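Local coordinates for protein putative nudix hydrolase family member (Chromobacterium violaceum, PDB 3F13) that probably acts as a Nudix-family hydrolase that uses magnesium, although its substrate has not been established, at residues L11-I22 with I78-C89; R38-A46 with M114-L124. One frame throughout, in Å; residues are numbered along the deposited sequence.

Interaction 1 (L11-I22 with I78-C89)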
loop_
_atom_site.group_PDB
_atom_site.type_symbol
_atom_site.label_atom_id
_atom_site.label_comp_id
_atom_site.label_asym_id
_atom_site.label_seq_id
_atom_site.Cartn_x
_atom_site.Cartn_y
_atom_site.Cartn_z
ATOM N N LEU B 11 -32.664 -3.059 -5.165
ATOM C CA LEU B 11 -31.766 -2.705 -4.015
ATOM C C LEU B 11 -31.519 -3.925 -3.136
ATOM O O LEU B 11 -32.452 -4.654 -2.775
ATOM C CB LEU B 11 -32.371 -1.570 -3.194
ATOM C CG LEU B 11 -32.836 -0.369 -4.009
ATOM C CD1 LEU B 11 -34.112 0.173 -3.391
ATOM C CD2 LEU B 11 -31.770 0.729 -4.111
ATOM N N PRO B 12 -30.248 -4.159 -2.798
ATOM C CA PRO B 12 -29.822 -5.403 -2.156
ATOM C C PRO B 12 -30.022 -5.387 -0.648
ATOM O O PRO B 12 -30.325 -4.340 -0.071
ATOM C CB PRO B 12 -28.330 -5.475 -2.503
ATOM C CG PRO B 12 -27.910 -4.001 -2.572
ATOM C CD PRO B 12 -29.133 -3.219 -3.013
ATOM N N SER B 13 -29.882 -6.554 -0.018
ATOM C CA SER B 13 -29.948 -6.659 1.439
ATOM C C SER B 13 -28.793 -5.956 2.111
ATOM O O SER B 13 -28.871 -5.641 3.301
ATOM C CB SER B 13 -29.903 -8.122 1.905
ATOM O OG SER B 13 -31.114 -8.790 1.595
ATOM N N ASP B 14 -27.704 -5.772 1.370
ATOM C CA ASP B 14 -26.446 -5.229 1.908
ATOM C C ASP B 14 -25.585 -4.787 0.716
ATOM O O ASP B 14 -25.815 -5.223 -0.421
ATOM C CB ASP B 14 -25.647 -6.280 2.681
ATOM C CG ASP B 14 -26.334 -6.753 3.941
ATOM O OD1 ASP B 14 -26.426 -5.981 4.932
ATOM O OD2 ASP B 14 -26.763 -7.932 3.953
ATOM N N LEU B 15 -24.580 -3.952 0.978
ATOM C CA LEU B 15 -23.640 -3.512 -0.061
ATOM C C LEU B 15 -22.396 -4.417 -0.123
ATOM O O LEU B 15 -21.814 -4.749 0.923
ATOM C CB LEU B 15 -23.172 -2.078 0.242
ATOM C CG LEU B 15 -24.251 -1.005 0.365
ATOM C CD1 LEU B 15 -23.630 0.411 0.406
ATOM C CD2 LEU B 15 -25.227 -1.129 -0.826
ATOM N N ALA B 16 -21.983 -4.821 -1.321
ATOM C CA ALA B 16 -20.757 -5.619 -1.472
ATOM C C ALA B 16 -19.504 -4.768 -1.378
ATOM O O ALA B 16 -19.484 -3.636 -1.840
ATOM C CB ALA B 16 -20.752 -6.400 -2.797
ATOM N N ARG B 17 -18.452 -5.328 -0.804
ATOM C CA ARG B 17 -17.197 -4.545 -0.639
ATOM C C ARG B 17 -16.354 -4.603 -1.898
ATOM O O ARG B 17 -16.036 -5.708 -2.394
ATOM C CB ARG B 17 -16.405 -5.074 0.544
ATOM C CG ARG B 17 -17.079 -4.868 1.919
ATOM C CD ARG B 17 -16.181 -5.455 3.035
ATOM N NE ARG B 17 -15.907 -6.873 2.763
ATOM C CZ ARG B 17 -14.697 -7.434 2.650
ATOM N NH1 ARG B 17 -14.610 -8.724 2.379
ATOM N NH2 ARG B 17 -13.568 -6.752 2.844
ATOM N N ARG B 18 -16.007 -3.440 -2.464
ATOM C CA ARG B 18 -15.185 -3.445 -3.665
ATOM C C ARG B 18 -13.959 -2.607 -3.391
ATOM O O ARG B 18 -14.026 -1.705 -2.547
ATOM C CB ARG B 18 -15.936 -2.882 -4.869
ATOM C CG ARG B 18 -17.091 -3.803 -5.312
ATOM C CD ARG B 18 -17.714 -3.343 -6.608
ATOM N NE ARG B 18 -16.819 -3.452 -7.765
ATOM C CZ ARG B 18 -16.889 -4.444 -8.652
ATOM N NH1 ARG B 18 -16.043 -4.471 -9.671
ATOM N NH2 ARG B 18 -17.791 -5.410 -8.501
ATOM N N ALA B 19 -12.849 -2.916 -4.067
ATOM C CA ALA B 19 -11.675 -2.009 -4.033
ATOM C C ALA B 19 -11.553 -1.363 -5.406
ATOM O O ALA B 19 -11.839 -2.011 -6.410
ATOM C CB ALA B 19 -10.365 -2.762 -3.696
ATOM N N THR B 20 -11.111 -0.109 -5.478
ATOM C CA THR B 20 -10.985 0.534 -6.774
ATOM C C THR B 20 -9.644 1.243 -6.765
ATOM O O THR B 20 -9.317 1.843 -5.720
ATOM C CB THR B 20 -12.115 1.560 -6.951
ATOM O OG1 THR B 20 -13.356 0.840 -7.086
ATOM C CG2 THR B 20 -11.881 2.464 -8.182
ATOM N N ALA B 21 -8.872 1.145 -7.860
ATOM C CA ALA B 21 -7.518 1.781 -7.950
ATOM C C ALA B 21 -7.489 2.985 -8.847
ATOM O O ALA B 21 -8.032 2.961 -9.963
ATOM C CB ALA B 21 -6.477 0.781 -8.496
ATOM N N ILE B 22 -6.803 4.010 -8.381
ATOM C CA ILE B 22 -6.441 5.127 -9.223
ATOM C C ILE B 22 -4.962 4.981 -9.455
ATOM O O ILE B 22 -4.182 5.110 -8.509
ATOM C CB ILE B 22 -6.654 6.465 -8.518
ATOM C CG1 ILE B 22 -8.154 6.778 -8.368
ATOM C CG2 ILE B 22 -5.895 7.567 -9.311
ATOM C CD1 ILE B 22 -9.027 5.611 -8.155
ATOM N N ILE B 78 -19.774 5.050 -1.883
ATOM C CA ILE B 78 -20.872 4.074 -1.894
ATOM C C ILE B 78 -21.867 4.331 -3.036
ATOM O O ILE B 78 -22.158 5.460 -3.403
ATOM C CB ILE B 78 -21.639 3.964 -0.542
ATOM C CG1 ILE B 78 -22.420 5.250 -0.273
ATOM C CG2 ILE B 78 -20.647 3.654 0.609
ATOM C CD1 ILE B 78 -23.438 5.155 0.830
ATOM N N THR B 79 -22.413 3.249 -3.551
ATOM C CA THR B 79 -23.470 3.333 -4.558
ATOM C C THR B 79 -24.600 2.430 -4.056
ATOM O O THR B 79 -24.498 1.864 -2.973
ATOM C CB THR B 79 -22.971 2.777 -5.885
ATOM O OG1 THR B 79 -23.040 1.352 -5.817
ATOM C CG2 THR B 79 -21.513 3.198 -6.111
ATOM N N PRO B 80 -25.660 2.243 -4.864
ATOM C CA PRO B 80 -26.777 1.496 -4.285
ATOM C C PRO B 80 -26.460 0.045 -4.034
ATOM O O PRO B 80 -27.105 -0.562 -3.177
ATOM C CB PRO B 80 -27.900 1.656 -5.332
ATOM C CG PRO B 80 -27.587 3.018 -5.991
ATOM C CD PRO B 80 -26.038 2.942 -6.107
ATOM N N PHE B 81 -25.445 -0.477 -4.724
ATOM C CA PHE B 81 -25.081 -1.888 -4.647
ATOM C C PHE B 81 -23.742 -2.228 -3.977
ATOM O O PHE B 81 -23.573 -3.341 -3.461
ATOM C CB PHE B 81 -25.064 -2.478 -6.055
ATOM C CG PHE B 81 -26.443 -2.638 -6.640
ATOM C CD1 PHE B 81 -27.155 -3.822 -6.457
ATOM C CD2 PHE B 81 -27.031 -1.598 -7.321
ATOM C CE1 PHE B 81 -28.442 -3.965 -6.982
ATOM C CE2 PHE B 81 -28.310 -1.718 -7.832
ATOM C CZ PHE B 81 -29.022 -2.905 -7.660
ATOM N N ASN B 82 -22.801 -1.287 -4.044
ATOM C CA ASN B 82 -21.409 -1.533 -3.684
ATOM C C ASN B 82 -20.829 -0.476 -2.743
ATOM O O ASN B 82 -21.197 0.715 -2.802
ATOM C CB ASN B 82 -20.585 -1.611 -4.966
ATOM C CG ASN B 82 -20.989 -2.819 -5.806
ATOM O OD1 ASN B 82 -21.107 -3.930 -5.285
ATOM N ND2 ASN B 82 -21.257 -2.600 -7.067
ATOM N N ALA B 83 -19.945 -0.910 -1.854
ATOM C CA ALA B 83 -19.182 0.024 -1.030
ATOM C C ALA B 83 -17.705 -0.007 -1.439
ATOM O O ALA B 83 -17.022 -0.972 -1.150
ATOM C CB ALA B 83 -19.333 -0.294 0.463
ATOM N N HIS B 84 -17.215 1.048 -2.112
ATOM C CA HIS B 84 -15.856 1.012 -2.616
ATOM C C HIS B 84 -14.919 1.622 -1.595
ATOM O O HIS B 84 -15.280 2.615 -0.954
ATOM C CB HIS B 84 -15.702 1.888 -3.876
ATOM C CG HIS B 84 -16.465 1.387 -5.066
ATOM N ND1 HIS B 84 -15.858 0.787 -6.151
ATOM C CD2 HIS B 84 -17.789 1.414 -5.344
ATOM C CE1 HIS B 84 -16.777 0.479 -7.053
ATOM N NE2 HIS B 84 -17.956 0.860 -6.592
ATOM N N LYS B 85 -13.746 1.029 -1.415
ATOM C CA LYS B 85 -12.604 1.840 -0.928
ATOM C C LYS B 85 -11.749 2.195 -2.130
ATOM O O LYS B 85 -11.432 1.337 -2.967
ATOM C CB LYS B 85 -11.770 1.130 0.128
ATOM C CG LYS B 85 -12.414 1.158 1.517
ATOM C CD LYS B 85 -11.561 0.530 2.576
ATOM C CE LYS B 85 -12.275 0.649 3.911
ATOM N NZ LYS B 85 -12.522 2.075 4.311
ATOM N N VAL B 86 -11.327 3.457 -2.195
ATOM C CA VAL B 86 -10.573 3.932 -3.340
ATOM C C VAL B 86 -9.135 4.225 -2.931
ATOM O O VAL B 86 -8.941 4.902 -1.928
ATOM C CB VAL B 86 -11.217 5.249 -3.861
ATOM C CG1 VAL B 86 -10.456 5.806 -5.096
ATOM C CG2 VAL B 86 -12.672 4.967 -4.235
ATOM N N TYR B 87 -8.154 3.747 -3.707
ATOM C CA TYR B 87 -6.723 3.872 -3.367
ATOM C C TYR B 87 -5.900 4.390 -4.543
ATOM O O TYR B 87 -6.079 3.928 -5.688
ATOM C CB TYR B 87 -6.095 2.504 -3.052
ATOM C CG TYR B 87 -6.851 1.668 -2.039
ATOM C CD1 TYR B 87 -6.419 1.603 -0.712
ATOM C CD2 TYR B 87 -7.998 0.952 -2.401
ATOM C CE1 TYR B 87 -7.078 0.856 0.234
ATOM C CE2 TYR B 87 -8.674 0.159 -1.433
ATOM C CZ TYR B 87 -8.217 0.160 -0.108
ATOM O OH TYR B 87 -8.854 -0.619 0.862
ATOM N N LEU B 88 -4.940 5.254 -4.262
ATOM C CA LEU B 88 -3.973 5.707 -5.269
ATOM C C LEU B 88 -2.854 4.679 -5.188
ATOM O O LEU B 88 -2.324 4.439 -4.095
ATOM C CB LEU B 88 -3.401 7.069 -4.880
ATOM C CG LEU B 88 -2.299 7.606 -5.821
ATOM C CD1 LEU B 88 -2.832 7.941 -7.206
ATOM C CD2 LEU B 88 -1.627 8.856 -5.229
ATOM N N CYS B 89 -2.544 4.028 -6.297
ATOM C CA CYS B 89 -1.525 2.963 -6.300
ATOM C C CYS B 89 -0.338 3.247 -7.215
ATOM O O CYS B 89 -0.511 3.785 -8.296
ATOM C CB CYS B 89 -2.148 1.654 -6.762
ATOM S SG CYS B 89 -3.679 1.189 -5.906
HETATM O O HOH W 1 -24.968 -5.635 -3.460
#
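Leu15 drops its isobutyl group into a hollow formed by the turn 78-81. Its CD2 reaches Pro80 O at 3.1 Å, while CD1 lies near CB of Ile78 and its own CB faces that of Ala83. Three residues earlier, Pro12 brings CG and CD against the same turn, with CD over one face of the Phe81 ring. The turn keeps its shape through an ST motif, in which Thr79 OG1 accepts from the backbone N of both Phe81 and Asn82, and a water donating to Asp14 O and Phe81 O spans the seam.

From Ala16 the strands 16-22 and 82-89 run side by side in parallel, joined by eight backbone hydrogen bonds from Ala16 N to Cys89 N. On the face carrying Arg18, Thr20 and Ile22, bumps and hollows interlock. Arg18 lays its CB over one face of the His84 imidazole, a CH-pi contact 4.2 Å from the ring centroid; its CD rests on Asn82 CG at 3.4 Å, and the bend at chi3 (67°) then turns NE off the line of the chain. Thr20 meets the same imidazole at the edge, near its plane. Because OG1 stands anti to the carbonyl carbon (chi1 -69°), it comes within 2.7 Å of His84 ND1 in a hydrogen bond whose donor may be either group. Farther along, Ile22 fits between two neighbours: its CD1 presses on Val86 CG1 at 3.4 Å, tighter than usual for carbons, and its CG2 meets Leu88 CD1 at 3.7 Å. The other face has smaller knobs, Ala19 CB beside Tyr87 CE2 and Ala21 CB against Cys89 SG.

With helix 52-64 touching Ala19 and Tyr87, and helix 118-132 touching Val86 and Leu88, this parallel pair belongs to the mixed sheet of the alpha-beta-alpha sandwich characteristic of the Nudix fold.

Interaction 2 (R38-A46 with M114-L124)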
loop_
_atom_site.group_PDB
_atom_site.type_symbol
_atom_site.label_atom_id
_atom_site.label_comp_id
_atom_site.label_asym_id
_atom_site.label_seq_id
_atom_site.Cartn_x
_atom_site.Cartn_y
_atom_site.Cartn_z
ATOM N N ARG B 38 -17.943 -0.343 -21.693
ATOM C CA ARG B 38 -17.563 0.887 -21.003
ATOM C C ARG B 38 -16.260 0.765 -20.216
ATOM O O ARG B 38 -15.962 -0.261 -19.620
ATOM C CB ARG B 38 -18.671 1.358 -20.057
ATOM C CG ARG B 38 -19.923 1.840 -20.781
ATOM C CD ARG B 38 -20.712 2.871 -19.974
ATOM N NE ARG B 38 -21.564 3.646 -20.872
ATOM C CZ ARG B 38 -22.704 3.182 -21.389
ATOM N NH1 ARG B 38 -23.120 1.966 -21.069
ATOM N NH2 ARG B 38 -23.426 3.931 -22.216
ATOM N N TYR B 39 -15.485 1.832 -20.202
ATOM C CA TYR B 39 -14.291 1.843 -19.364
ATOM C C TYR B 39 -14.638 2.125 -17.907
ATOM O O TYR B 39 -15.563 2.853 -17.608
ATOM C CB TYR B 39 -13.288 2.880 -19.881
ATOM C CG TYR B 39 -12.534 2.459 -21.141
ATOM C CD1 TYR B 39 -11.374 1.700 -21.072
ATOM C CD2 TYR B 39 -12.986 2.840 -22.399
ATOM C CE1 TYR B 39 -10.681 1.324 -22.217
ATOM C CE2 TYR B 39 -12.307 2.468 -23.539
ATOM C CZ TYR B 39 -11.165 1.706 -23.449
ATOM O OH TYR B 39 -10.486 1.336 -24.599
ATOM N N ASN B 40 -13.848 1.562 -17.001
ATOM C CA ASN B 40 -14.012 1.802 -15.597
ATOM C C ASN B 40 -12.654 1.764 -14.930
ATOM O O ASN B 40 -11.676 1.210 -15.485
ATOM C CB ASN B 40 -14.884 0.728 -14.984
ATOM C CG ASN B 40 -15.671 1.223 -13.790
ATOM O OD1 ASN B 40 -15.418 2.307 -13.227
ATOM N ND2 ASN B 40 -16.645 0.408 -13.374
ATOM N N LEU B 41 -12.574 2.353 -13.746
ATOM C CA LEU B 41 -11.357 2.183 -12.942
ATOM C C LEU B 41 -11.141 0.711 -12.562
ATOM O O LEU B 41 -12.078 -0.003 -12.266
ATOM C CB LEU B 41 -11.486 2.993 -11.679
ATOM C CG LEU B 41 -11.445 4.495 -11.888
ATOM C CD1 LEU B 41 -11.849 5.049 -10.536
ATOM C CD2 LEU B 41 -10.071 5.059 -12.330
ATOM N N PRO B 42 -9.885 0.265 -12.555
ATOM C CA PRO B 42 -9.580 -1.133 -12.225
ATOM C C PRO B 42 -9.994 -1.492 -10.786
ATOM O O PRO B 42 -10.037 -0.635 -9.938
ATOM C CB PRO B 42 -8.057 -1.216 -12.358
ATOM C CG PRO B 42 -7.556 0.179 -12.652
ATOM C CD PRO B 42 -8.709 1.068 -12.916
ATOM N N GLY B 43 -10.278 -2.764 -10.508
ATOM C CA GLY B 43 -10.643 -3.133 -9.152
ATOM C C GLY B 43 -11.597 -4.297 -9.190
ATOM O O GLY B 43 -11.790 -4.896 -10.260
ATOM N N GLY B 44 -12.207 -4.616 -8.055
ATOM C CA GLY B 44 -13.164 -5.731 -8.014
ATOM C C GLY B 44 -13.706 -6.017 -6.631
ATOM O O GLY B 44 -13.430 -5.314 -5.692
ATOM N N LYS B 45 -14.482 -7.084 -6.506
ATOM C CA LYS B 45 -15.071 -7.403 -5.246
ATOM C C LYS B 45 -14.095 -8.144 -4.337
ATOM O O LYS B 45 -13.318 -8.996 -4.793
ATOM C CB LYS B 45 -16.327 -8.242 -5.473
ATOM C CG LYS B 45 -17.259 -8.260 -4.292
ATOM C CD LYS B 45 -18.444 -9.203 -4.558
ATOM C CE LYS B 45 -19.086 -9.615 -3.258
ATOM N NZ LYS B 45 -20.574 -9.745 -3.439
ATOM N N ALA B 46 -14.137 -7.814 -3.057
ATOM C CA ALA B 46 -13.326 -8.468 -2.023
ATOM C C ALA B 46 -13.925 -9.824 -1.606
ATOM O O ALA B 46 -15.133 -9.940 -1.472
ATOM C CB ALA B 46 -13.254 -7.578 -0.818
ATOM N N MET B 114 -14.431 10.108 -23.146
ATOM C CA MET B 114 -14.458 8.666 -23.153
ATOM C C MET B 114 -15.703 8.170 -22.445
ATOM O O MET B 114 -16.253 8.835 -21.549
ATOM C CB MET B 114 -13.146 8.178 -22.509
ATOM C CG MET B 114 -13.088 6.792 -21.941
ATOM S SD MET B 114 -11.339 6.309 -21.790
ATOM C CE MET B 114 -10.452 7.812 -22.136
ATOM N N ASP B 115 -16.164 7.001 -22.861
ATOM C CA ASP B 115 -17.375 6.442 -22.325
ATOM C C ASP B 115 -17.087 5.722 -21.007
ATOM O O ASP B 115 -16.929 4.514 -20.987
ATOM C CB ASP B 115 -17.969 5.467 -23.334
ATOM C CG ASP B 115 -19.411 5.128 -23.039
ATOM O OD1 ASP B 115 -19.918 5.535 -21.978
ATOM O OD2 ASP B 115 -20.034 4.452 -23.878
ATOM N N LEU B 116 -17.043 6.483 -19.912
ATOM C CA LEU B 116 -16.806 5.890 -18.583
ATOM C C LEU B 116 -18.045 5.411 -17.874
ATOM O O LEU B 116 -19.095 6.031 -17.940
ATOM C CB LEU B 116 -16.136 6.904 -17.678
ATOM C CG LEU B 116 -14.772 7.393 -18.122
ATOM C CD1 LEU B 116 -14.224 8.312 -17.019
ATOM C CD2 LEU B 116 -13.844 6.197 -18.367
ATOM N N PHE B 117 -17.925 4.303 -17.163
ATOM C CA PHE B 117 -18.951 3.966 -16.230
ATOM C C PHE B 117 -19.197 5.163 -15.289
ATOM O O PHE B 117 -18.264 5.855 -14.884
ATOM C CB PHE B 117 -18.578 2.725 -15.442
ATOM C CG PHE B 117 -19.708 2.193 -14.647
ATOM C CD1 PHE B 117 -20.660 1.369 -15.240
ATOM C CD2 PHE B 117 -19.871 2.571 -13.319
ATOM C CE1 PHE B 117 -21.739 0.894 -14.510
ATOM C CE2 PHE B 117 -20.948 2.112 -12.584
ATOM C CZ PHE B 117 -21.887 1.262 -13.178
ATOM N N VAL B 118 -20.459 5.416 -14.968
ATOM C CA VAL B 118 -20.854 6.564 -14.144
ATOM C C VAL B 118 -20.119 6.700 -12.794
ATOM O O VAL B 118 -19.587 7.752 -12.484
ATOM C CB VAL B 118 -22.367 6.530 -13.841
ATOM C CG1 VAL B 118 -22.784 5.152 -13.382
ATOM C CG2 VAL B 118 -22.697 7.578 -12.772
ATOM N N GLU B 119 -20.147 5.641 -11.982
ATOM C CA GLU B 119 -19.400 5.616 -10.707
ATOM C C GLU B 119 -17.886 5.807 -10.888
ATOM O O GLU B 119 -17.231 6.436 -10.058
ATOM C CB GLU B 119 -19.642 4.306 -9.970
ATOM C CG GLU B 119 -21.125 3.962 -9.717
ATOM C CD GLU B 119 -21.879 5.044 -8.935
ATOM O OE1 GLU B 119 -21.238 6.024 -8.477
ATOM O OE2 GLU B 119 -23.123 4.920 -8.785
ATOM N N GLY B 120 -17.331 5.229 -11.956
ATOM C CA GLY B 120 -15.932 5.484 -12.336
ATOM C C GLY B 120 -15.704 6.981 -12.520
ATOM O O GLY B 120 -14.728 7.552 -12.024
ATOM N N ARG B 121 -16.609 7.649 -13.231
ATOM C CA ARG B 121 -16.465 9.105 -13.378
ATOM C C ARG B 121 -16.614 9.858 -12.067
ATOM O O ARG B 121 -15.869 10.805 -11.816
ATOM C CB ARG B 121 -17.469 9.686 -14.399
ATOM C CG ARG B 121 -17.070 11.067 -14.863
ATOM C CD ARG B 121 -18.040 11.649 -15.942
ATOM N NE ARG B 121 -17.988 10.885 -17.194
ATOM C CZ ARG B 121 -17.245 11.200 -18.251
ATOM N NH1 ARG B 121 -16.456 12.265 -18.227
ATOM N NH2 ARG B 121 -17.284 10.438 -19.342
ATOM N N ALA B 122 -17.565 9.437 -11.238
ATOM C CA ALA B 122 -17.831 10.084 -9.947
ATOM C C ALA B 122 -16.571 10.010 -9.099
ATOM O O ALA B 122 -16.178 10.986 -8.423
ATOM C CB ALA B 122 -18.941 9.361 -9.229
ATOM N N ILE B 123 -15.944 8.840 -9.123
ATOM C CA ILE B 123 -14.764 8.662 -8.266
ATOM C C ILE B 123 -13.612 9.565 -8.749
ATOM O O ILE B 123 -12.868 10.163 -7.959
ATOM C CB ILE B 123 -14.359 7.159 -8.231
ATOM C CG1 ILE B 123 -15.364 6.353 -7.383
ATOM C CG2 ILE B 123 -12.894 7.013 -7.776
ATOM C CD1 ILE B 123 -15.349 4.814 -7.629
ATOM N N LEU B 124 -13.442 9.670 -10.063
ATOM C CA LEU B 124 -12.373 10.509 -10.600
ATOM C C LEU B 124 -12.588 11.978 -10.299
ATOM O O LEU B 124 -11.615 12.733 -10.132
ATOM C CB LEU B 124 -12.217 10.302 -12.116
ATOM C CG LEU B 124 -11.532 8.998 -12.487
ATOM C CD1 LEU B 124 -11.528 8.863 -14.003
ATOM C CD2 LEU B 124 -10.121 8.987 -11.868
#
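Met114 places its sulfur over one face of the Tyr39 ring, SD lying 4.3 Å from the centroid in a Met-aromatic contact, and the two side chains cross at about a right angle. Asp115, the centre of an inverse gamma turn, comes next. Its OD1 accepts a hydrogen bond from Arg38 NE at 2.7 Å, part of a salt bridge. NE comes from above the carboxylate plane; the guanidinium and carboxylate planes stand nearly perpendicular (84°). The arginine reaches that far because its chain is extended from CG to NE.

Backbone pairing follows: Tyr39 N donates to Asp115 O, and Phe117 N donates to Tyr39 O at 2.8 Å, which makes a single bridge between Tyr39 and Leu116. Leu116 also tucks CD2 against Tyr39 CB. Phe117, at the N-cap position of the helix, lies alongside Asn40, its CB 3.7 Å from Asn40 ND2. In the first turn of the helix, Gly120 presents bare backbone to Asn40 OD1, 3.3 Å from its CA. Still farther on, Leu41 spreads its two methyls, CD1 onto Ile123 CG2 at 3.5 Å and CD2 onto Leu124 CD2.

The start of helix 118-132 is thus packed against the chain leading into strand 43-45. Leu41 also touches Thr20 and Ile22 of strand 16-25, while Tyr39 and Met114 both rest on Val31 of strand 28-33.

How the interactions relate
The fold is a worked example of long-range contacts that interlock: the chain starts with 11-22, passes through 38-46, returns with 78-89 to close interaction 1, and only then reaches 114-124 to close interaction 2. The two loops therefore cross rather than nest. Strand 16-25 is the shared element: it runs parallel to strand 82-90 and antiparallel to strand 43-45, with Arg17 O meeting Ala46 N at 2.9 Å in a probable hydrogen bond. Thr79 also packs on Glu119, linking the second halves directly. Together the contacts, with centres about 11 Å apart, tie the central sheet to the start of helix 118-132.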